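Local coordinates for G protein alpha subunit (Entamoeba histolytica, PDB 4FID) that binds guanine nucleotides as the alpha subunit of a heterotrimeric G protein and probably relays transmembrane signals by cycling between GTP- and GDP-bound states, at residues Ser19-Gln24 / Phe234-Asp239; Tyr303-Asn308 / Lys316-Leu321. One frame throughout, in Å; residues are numbered along the deposited sequence. Where two conformers were deposited one is given.

Contact 1 of 2, residues Ser19-Gln24 / Phe234-Asp239. With GDP (guanosine-5'-diphosphate), chain C.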
loop_
_atom_site.group_PDB
_atom_site.type_symbol
_atom_site.label_atom_id
_atom_site.label_comp_id
_atom_site.label_asym_id
_atom_site.label_seq_id
_atom_site.Cartn_x
_atom_site.Cartn_y
_atom_site.Cartn_z
ATOM N N SER A 19 4.880 -2.537 -2.033
ATOM C CA SER A 19 6.074 -1.726 -2.293
ATOM C C SER A 19 6.371 -0.806 -1.103
ATOM O O SER A 19 7.522 -0.544 -0.778
ATOM C CB SER A 19 5.924 -0.945 -3.607
ATOM O OG SER A 19 6.223 0.431 -3.446
ATOM N N THR A 20 5.324 -0.351 -0.428
ATOM C CA THR A 20 5.502 0.424 0.787
ATOM C C THR A 20 6.087 -0.427 1.915
ATOM O O THR A 20 6.918 0.025 2.698
ATOM C CB THR A 20 4.182 0.976 1.268
ATOM O OG1 THR A 20 3.581 1.760 0.223
ATOM C CG2 THR A 20 4.415 1.826 2.532
ATOM N N ILE A 21 5.649 -1.674 2.000
ATOM C CA ILE A 21 6.241 -2.573 2.969
ATOM C C ILE A 21 7.753 -2.732 2.721
ATOM O O ILE A 21 8.539 -2.739 3.659
ATOM C CB ILE A 21 5.576 -3.948 2.898
ATOM C CG1 ILE A 21 4.065 -3.825 3.128
ATOM C CG2 ILE A 21 6.258 -4.910 3.863
ATOM C CD1 ILE A 21 3.692 -3.511 4.543
ATOM N N ALA A 22 8.145 -2.876 1.456
ATOM C CA ALA A 22 9.544 -3.088 1.099
ATOM C C ALA A 22 10.441 -1.883 1.410
ATOM O O ALA A 22 11.579 -2.044 1.858
ATOM C CB ALA A 22 9.661 -3.473 -0.366
ATOM N N LYS A 23 9.942 -0.681 1.157
ATOM C CA LYS A 23 10.683 0.520 1.527
ATOM C C LYS A 23 10.784 0.628 3.049
ATOM O O LYS A 23 11.797 1.043 3.601
ATOM C CB LYS A 23 10.011 1.769 0.957
ATOM C CG LYS A 23 10.368 2.056 -0.477
ATOM C CD LYS A 23 9.459 3.108 -1.055
ATOM C CE LYS A 23 9.599 3.166 -2.569
ATOM N NZ LYS A 23 8.321 3.596 -3.213
ATOM N N GLN A 24 9.722 0.226 3.719
ATOM C CA GLN A 24 9.662 0.314 5.161
ATOM C C GLN A 24 10.699 -0.585 5.822
ATOM O O GLN A 24 11.260 -0.236 6.859
ATOM C CB GLN A 24 8.254 -0.042 5.642
ATOM C CG GLN A 24 7.958 0.414 7.037
ATOM C CD GLN A 24 7.906 1.919 7.168
ATOM O OE1 GLN A 24 6.850 2.536 6.992
ATOM N NE2 GLN A 24 9.045 2.524 7.503
ATOM N N PHE A 234 -0.311 -10.393 4.639
ATOM C CA PHE A 234 -0.445 -9.100 5.298
ATOM C C PHE A 234 -1.711 -8.465 4.776
ATOM O O PHE A 234 -1.821 -8.130 3.600
ATOM C CB PHE A 234 0.748 -8.164 5.031
ATOM C CG PHE A 234 2.023 -8.546 5.752
ATOM C CD1 PHE A 234 2.068 -9.633 6.616
ATOM C CD2 PHE A 234 3.188 -7.803 5.554
ATOM C CE1 PHE A 234 3.254 -9.986 7.268
ATOM C CE2 PHE A 234 4.373 -8.133 6.200
ATOM C CZ PHE A 234 4.405 -9.236 7.065
ATOM N N LEU A 235 -2.683 -8.326 5.651
ATOM C CA LEU A 235 -3.913 -7.655 5.300
ATOM C C LEU A 235 -3.646 -6.182 5.534
ATOM O O LEU A 235 -3.731 -5.676 6.658
ATOM C CB LEU A 235 -5.046 -8.177 6.181
ATOM C CG LEU A 235 -5.157 -9.702 6.026
ATOM C CD1 LEU A 235 -5.820 -10.370 7.248
ATOM C CD2 LEU A 235 -5.896 -10.052 4.746
ATOM N N ASN A 236 -3.305 -5.494 4.463
ATOM C CA ASN A 236 -2.740 -4.163 4.584
ATOM C C ASN A 236 -3.780 -3.061 4.485
ATOM O O ASN A 236 -4.910 -3.279 3.993
ATOM C CB ASN A 236 -1.672 -3.966 3.518
ATOM C CG ASN A 236 -0.796 -2.779 3.794
ATOM O OD1 ASN A 236 -0.401 -2.541 4.939
ATOM N ND2 ASN A 236 -0.464 -2.029 2.738
ATOM N N LYS A 237 -3.394 -1.884 4.968
ATOM C CA LYS A 237 -4.261 -0.705 4.960
ATOM C C LYS A 237 -5.410 -0.847 5.935
ATOM O O LYS A 237 -6.522 -0.417 5.651
ATOM C CB LYS A 237 -4.776 -0.402 3.550
ATOM C CG LYS A 237 -3.630 -0.249 2.515
ATOM C CD LYS A 237 -4.148 0.297 1.188
ATOM C CE LYS A 237 -3.017 0.640 0.236
ATOM N NZ LYS A 237 -3.529 1.114 -1.075
HETATM N N MSE A 238 -5.115 -1.437 7.093
HETATM C CA MSE A 238 -6.120 -1.614 8.133
HETATM C C MSE A 238 -6.682 -0.254 8.587
HETATM O O MSE A 238 -7.884 -0.126 8.877
HETATM C CB MSE A 238 -5.557 -2.431 9.310
HETATM C CG MSE A 238 -6.527 -2.604 10.488
HETATM SE SE MSE A 238 -7.993 -3.901 10.266
HETATM C CE MSE A 238 -8.680 -3.901 12.101
ATOM N N ASP A 239 -5.836 0.762 8.614
ATOM C CA ASP A 239 -6.286 2.124 8.938
ATOM C C ASP A 239 -7.364 2.626 7.967
ATOM O O ASP A 239 -8.447 3.069 8.398
ATOM C CB ASP A 239 -5.097 3.120 9.015
ATOM C CG ASP A 239 -4.151 3.051 7.779
ATOM O OD1 ASP A 239 -3.954 1.954 7.192
ATOM O OD2 ASP A 239 -3.584 4.113 7.415
HETATM P PB GDP C . 2.495 -1.803 -5.044
HETATM O O1B GDP C . 3.742 -1.211 -5.653
HETATM O O2B GDP C . 1.530 -2.165 -6.149
HETATM O O3B GDP C . 2.904 -3.045 -4.293
HETATM O O3A GDP C . 1.744 -0.768 -4.036
HETATM P PA GDP C . 2.413 0.589 -3.434
HETATM O O1A GDP C . 3.387 0.282 -2.316
HETATM O O2A GDP C . 3.098 1.400 -4.520
HETATM O "O5'" GDP C . 1.143 1.430 -2.883
HETATM C "C5'" GDP C . 0.882 2.746 -3.381
HETATM C "C4'" GDP C . 0.246 3.665 -2.327
HETATM O "O4'" GDP C . -0.379 2.935 -1.263
HETATM C "C3'" GDP C . 1.259 4.617 -1.688
HETATM O "O3'" GDP C . 0.817 5.979 -1.860
HETATM C "C2'" GDP C . 1.301 4.217 -0.220
HETATM O "O2'" GDP C . 1.545 5.351 0.632
HETATM C "C1'" GDP C . -0.067 3.560 -0.013
HETATM N N9 GDP C . -0.090 2.595 1.126
HETATM C C8 GDP C . 0.501 1.382 1.208
HETATM N N7 GDP C . 0.249 0.791 2.408
HETATM C C5 GDP C . -0.523 1.633 3.120
HETATM C C6 GDP C . -1.152 1.652 4.467
HETATM O O6 GDP C . -1.021 0.697 5.254
HETATM N N1 GDP C . -1.864 2.725 4.825
HETATM C C2 GDP C . -2.039 3.775 3.998
HETATM N N2 GDP C . -2.785 4.818 4.425
HETATM N N3 GDP C . -1.500 3.833 2.752
HETATM C C4 GDP C . -0.747 2.814 2.270
#
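Ile21 meets the Phe234 ring at its edge, near the ring plane, with CG2 4.4 Å from CE2. The second flat group, the guanine of GDP, is held by the NKxD motif, Asn236 to Asp239, which begins on the last residue of strand 230-236; helix 18-28, which follows the P-loop, holds the phosphates and reaches the base through Thr20 at C8. Lys237 runs its extended chain over one face of the base, CG lying 3.7 Å from guanine C5; a long aliphatic chain suits this place because its methylenes cover the rings while the amine reaches past them to Asp117 and to the carbonyl of Glu15. On the opposite side of the base plane stands Thr20, obliquely above C8. The edges carry the recognition. Asp239 offers its carboxylate to the Watson-Crick edge, OD1 3.3 Å from N1 and OD2 3.2 Å from N2, a pairing that matches the adjacent N-H donors of guanine. At the imidazole edge, Asn236 donates from ND2 to N7, 2.9 Å away but bent to 141°, coming from the Lys237 side of the plane. Its CG is anti to the backbone N (chi1 -165°), which carries the amide across to the base; OD1 meanwhile accepts from Ala309 N and pairs with Thr307 OG1, holding the amide's rotation. Ile21 CD1 rests 4.2 Å from this OD1, an apolar cover over a buried polar group. Near the helix start, Ser19 N donates to a beta-phosphate oxygen and Thr20 OG1 lies 2.9 Å from alpha-phosphate O1A.

Contact 2 of 2, residues Tyr303-Asn308 / Lys316-Leu321. With GDP (guanosine-5'-diphosphate), chain C.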
loop_
_atom_site.group_PDB
_atom_site.type_symbol
_atom_site.label_atom_id
_atom_site.label_comp_id
_atom_site.label_asym_id
_atom_site.label_seq_id
_atom_site.Cartn_x
_atom_site.Cartn_y
_atom_site.Cartn_z
ATOM N N TYR A 303 -0.222 -18.010 7.990
ATOM C CA TYR A 303 -0.140 -17.038 9.075
ATOM C C TYR A 303 -0.630 -15.670 8.594
ATOM O O TYR A 303 -0.270 -15.227 7.508
ATOM C CB TYR A 303 1.287 -16.970 9.614
ATOM C CG TYR A 303 1.788 -18.299 10.129
ATOM C CD1 TYR A 303 2.311 -19.256 9.257
ATOM C CD2 TYR A 303 1.736 -18.612 11.487
ATOM C CE1 TYR A 303 2.776 -20.484 9.722
ATOM C CE2 TYR A 303 2.204 -19.836 11.962
ATOM C CZ TYR A 303 2.718 -20.765 11.076
ATOM O OH TYR A 303 3.168 -21.978 11.536
ATOM N N THR A 304 -1.475 -15.017 9.388
ATOM C CA THR A 304 -2.085 -13.764 8.967
ATOM C C THR A 304 -1.824 -12.670 9.974
ATOM O O THR A 304 -1.690 -12.927 11.170
ATOM C CB THR A 304 -3.632 -13.874 8.757
ATOM O OG1 THR A 304 -4.264 -14.208 9.993
ATOM C CG2 THR A 304 -3.997 -14.918 7.721
ATOM N N ASN A 305 -1.758 -11.439 9.479
ATOM C CA ASN A 305 -1.713 -10.284 10.358
ATOM C C ASN A 305 -2.159 -9.062 9.614
ATOM O O ASN A 305 -1.792 -8.861 8.464
ATOM C CB ASN A 305 -0.310 -10.069 10.915
ATOM C CG ASN A 305 -0.322 -9.595 12.372
ATOM O OD1 ASN A 305 -0.518 -8.421 12.648
ATOM N ND2 ASN A 305 -0.090 -10.515 13.297
ATOM N N PRO A 306 -2.975 -8.234 10.261
ATOM C CA PRO A 306 -3.289 -6.986 9.571
ATOM C C PRO A 306 -2.110 -6.032 9.724
ATOM O O PRO A 306 -1.318 -6.140 10.675
ATOM C CB PRO A 306 -4.537 -6.473 10.309
ATOM C CG PRO A 306 -4.735 -7.417 11.518
ATOM C CD PRO A 306 -3.504 -8.256 11.635
ATOM N N THR A 307 -1.977 -5.120 8.772
ATOM C CA THR A 307 -0.890 -4.165 8.803
ATOM C C THR A 307 -1.297 -2.764 8.338
ATOM O O THR A 307 -2.305 -2.554 7.610
ATOM C CB THR A 307 0.301 -4.645 7.944
ATOM O OG1 THR A 307 -0.019 -4.512 6.556
ATOM C CG2 THR A 307 0.636 -6.095 8.242
ATOM N N ASN A 308 -0.500 -1.804 8.793
ATOM C CA ASN A 308 -0.566 -0.440 8.311
ATOM C C ASN A 308 0.842 -0.044 7.844
ATOM O O ASN A 308 1.671 0.435 8.621
ATOM C CB ASN A 308 -1.154 0.494 9.377
ATOM C CG ASN A 308 -1.108 1.966 8.964
ATOM O OD1 ASN A 308 -0.785 2.302 7.813
ATOM N ND2 ASN A 308 -1.431 2.860 9.910
ATOM N N LYS A 316 7.598 -2.716 11.936
ATOM C CA LYS A 316 8.674 -3.277 12.766
ATOM C C LYS A 316 8.149 -4.360 13.712
ATOM O O LYS A 316 8.650 -5.476 13.734
ATOM C CB LYS A 316 9.392 -2.186 13.568
ATOM C CG LYS A 316 10.755 -2.596 14.155
ATOM C CD LYS A 316 11.131 -1.754 15.386
ATOM C CE LYS A 316 12.633 -1.873 15.726
ATOM N NZ LYS A 316 13.072 -1.187 17.016
ATOM N N ARG A 317 7.123 -4.035 14.483
ATOM C CA ARG A 317 6.556 -4.998 15.415
ATOM C C ARG A 317 6.073 -6.244 14.671
ATOM O O ARG A 317 6.340 -7.369 15.092
ATOM C CB ARG A 317 5.447 -4.344 16.245
ATOM C CG ARG A 317 4.623 -5.276 17.096
ATOM C CD ARG A 317 3.427 -4.545 17.693
ATOM N NE ARG A 317 2.635 -3.834 16.684
ATOM C CZ ARG A 317 1.528 -3.125 16.937
ATOM N NH1 ARG A 317 1.052 -3.021 18.178
ATOM N NH2 ARG A 317 0.888 -2.513 15.950
ATOM N N VAL A 318 5.405 -6.040 13.540
ATOM C CA VAL A 318 4.839 -7.151 12.781
ATOM C C VAL A 318 5.865 -8.041 12.069
ATOM O O VAL A 318 5.740 -9.266 12.058
ATOM C CB VAL A 318 3.801 -6.671 11.768
ATOM C CG1 VAL A 318 3.391 -7.815 10.873
ATOM C CG2 VAL A 318 2.607 -6.116 12.497
ATOM N N PHE A 319 6.887 -7.444 11.476
ATOM C CA PHE A 319 7.873 -8.278 10.816
ATOM C C PHE A 319 8.655 -9.131 11.822
ATOM O O PHE A 319 9.159 -10.211 11.491
ATOM C CB PHE A 319 8.809 -7.458 9.939
ATOM C CG PHE A 319 9.685 -8.304 9.098
ATOM C CD1 PHE A 319 9.175 -8.949 7.986
ATOM C CD2 PHE A 319 11.003 -8.513 9.446
ATOM C CE1 PHE A 319 9.974 -9.769 7.213
ATOM C CE2 PHE A 319 11.808 -9.331 8.673
ATOM C CZ PHE A 319 11.289 -9.960 7.555
HETATM N N MSE A 320 8.725 -8.632 13.054
HETATM C CA MSE A 320 9.361 -9.313 14.182
HETATM C C MSE A 320 8.682 -10.639 14.533
HETATM O O MSE A 320 9.330 -11.684 14.601
HETATM C CB MSE A 320 9.344 -8.398 15.401
HETATM C CG MSE A 320 10.631 -8.413 16.180
HETATM SE SE MSE A 320 12.004 -7.270 15.391
HETATM C CE MSE A 320 11.180 -5.542 15.761
ATOM N N LEU A 321 7.375 -10.589 14.767
ATOM C CA LEU A 321 6.589 -11.802 14.889
ATOM C C LEU A 321 6.891 -12.724 13.720
ATOM O O LEU A 321 7.099 -13.925 13.899
ATOM C CB LEU A 321 5.098 -11.456 14.900
ATOM C CG LEU A 321 4.737 -10.530 16.072
ATOM C CD1 LEU A 321 3.295 -10.020 15.998
ATOM C CD2 LEU A 321 5.016 -11.236 17.386
HETATM P PB GDP C . 2.495 -1.803 -5.044
HETATM O O1B GDP C . 3.742 -1.211 -5.653
HETATM O O2B GDP C . 1.530 -2.165 -6.149
HETATM O O3B GDP C . 2.904 -3.045 -4.293
HETATM O O3A GDP C . 1.744 -0.768 -4.036
HETATM P PA GDP C . 2.413 0.589 -3.434
HETATM O O1A GDP C . 3.387 0.282 -2.316
HETATM O O2A GDP C . 3.098 1.400 -4.520
HETATM O "O5'" GDP C . 1.143 1.430 -2.883
HETATM C "C5'" GDP C . 0.882 2.746 -3.381
HETATM C "C4'" GDP C . 0.246 3.665 -2.327
HETATM O "O4'" GDP C . -0.379 2.935 -1.263
HETATM C "C3'" GDP C . 1.259 4.617 -1.688
HETATM O "O3'" GDP C . 0.817 5.979 -1.860
HETATM C "C2'" GDP C . 1.301 4.217 -0.220
HETATM O "O2'" GDP C . 1.545 5.351 0.632
HETATM C "C1'" GDP C . -0.067 3.560 -0.013
HETATM N N9 GDP C . -0.090 2.595 1.126
HETATM C C8 GDP C . 0.501 1.382 1.208
HETATM N N7 GDP C . 0.249 0.791 2.408
HETATM C C5 GDP C . -0.523 1.633 3.120
HETATM C C6 GDP C . -1.152 1.652 4.467
HETATM O O6 GDP C . -1.021 0.697 5.254
HETATM N N1 GDP C . -1.864 2.725 4.825
HETATM C C2 GDP C . -2.039 3.775 3.998
HETATM N N2 GDP C . -2.785 4.818 4.425
HETATM N N3 GDP C . -1.500 3.833 2.752
HETATM C C4 GDP C . -0.747 2.814 2.270
#
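Asn305 is the first residue of strand 303-307 to meet the helix: its OD1 lies against the CG2 methyl of Val318 at 3.9 Å, while ND2 passes 4.4 Å from CD1 of Leu321. These are van der Waals contacts; for its polar partner ND2 donates to OD1 of Asn284, in the loop after the neighbouring strand 279-282, and a short amide can do this while its flank still touches the methyls. CB of Pro306 leaves the backbone away from the helix, and the side chain packs on Glu282; its carbonyl O lies 4.3 Å from the same Val318 CG2. The two segments form the final beta-alpha unit of the Ras-like domain: strand 301-307 turns through a short loop into helix 312-332, which runs back antiparallel to the strand over one face of the sheet, the short axes 170° apart and 9.7 Å at closest approach. A beta-branched valine fits beneath the strand because it spreads two methyls along it. With CG1 anti to the backbone N (chi1 172°), that methyl faces CG2 of Thr307 at 4.2 Å, leaving the other for Asn305. Thr307 divides its own branches: the methyl joins this apolar layer, and OG1 turns to the Asn236 amide of the nucleotide site. Asn308 does not touch segment 316-321; its backbone N-H bonds to Asn314 OD1 at the start of the helix. Its side chain enters the GDP pocket beside the O6 edge of the guanine, where OD1 is hydrogen-bonded to Thr310 OG1.

How the contacts relate
Both contacts are buried in the Ras-like domain and share its central sheet, for strands 230-236 and 301-307 are parallel neighbours, joined among other bonds by Leu235 O and Thr307 N, 2.8 Å apart. Contact 1 sits nearer the middle of the chain and is rich in polar groups, its two segments brought together largely through the nucleotide. Contact 2 lies farther out, about 10 Å away between centres, and relies on methyl groups packed against each other and against the Asn305 amide, with GDP touched at its far end alone. Apolar chemistry also bridges the pair: Phe234 CG packs on Thr307 CG2 at 3.8 Å, extending the layer under the strands from Ile21 to Val318.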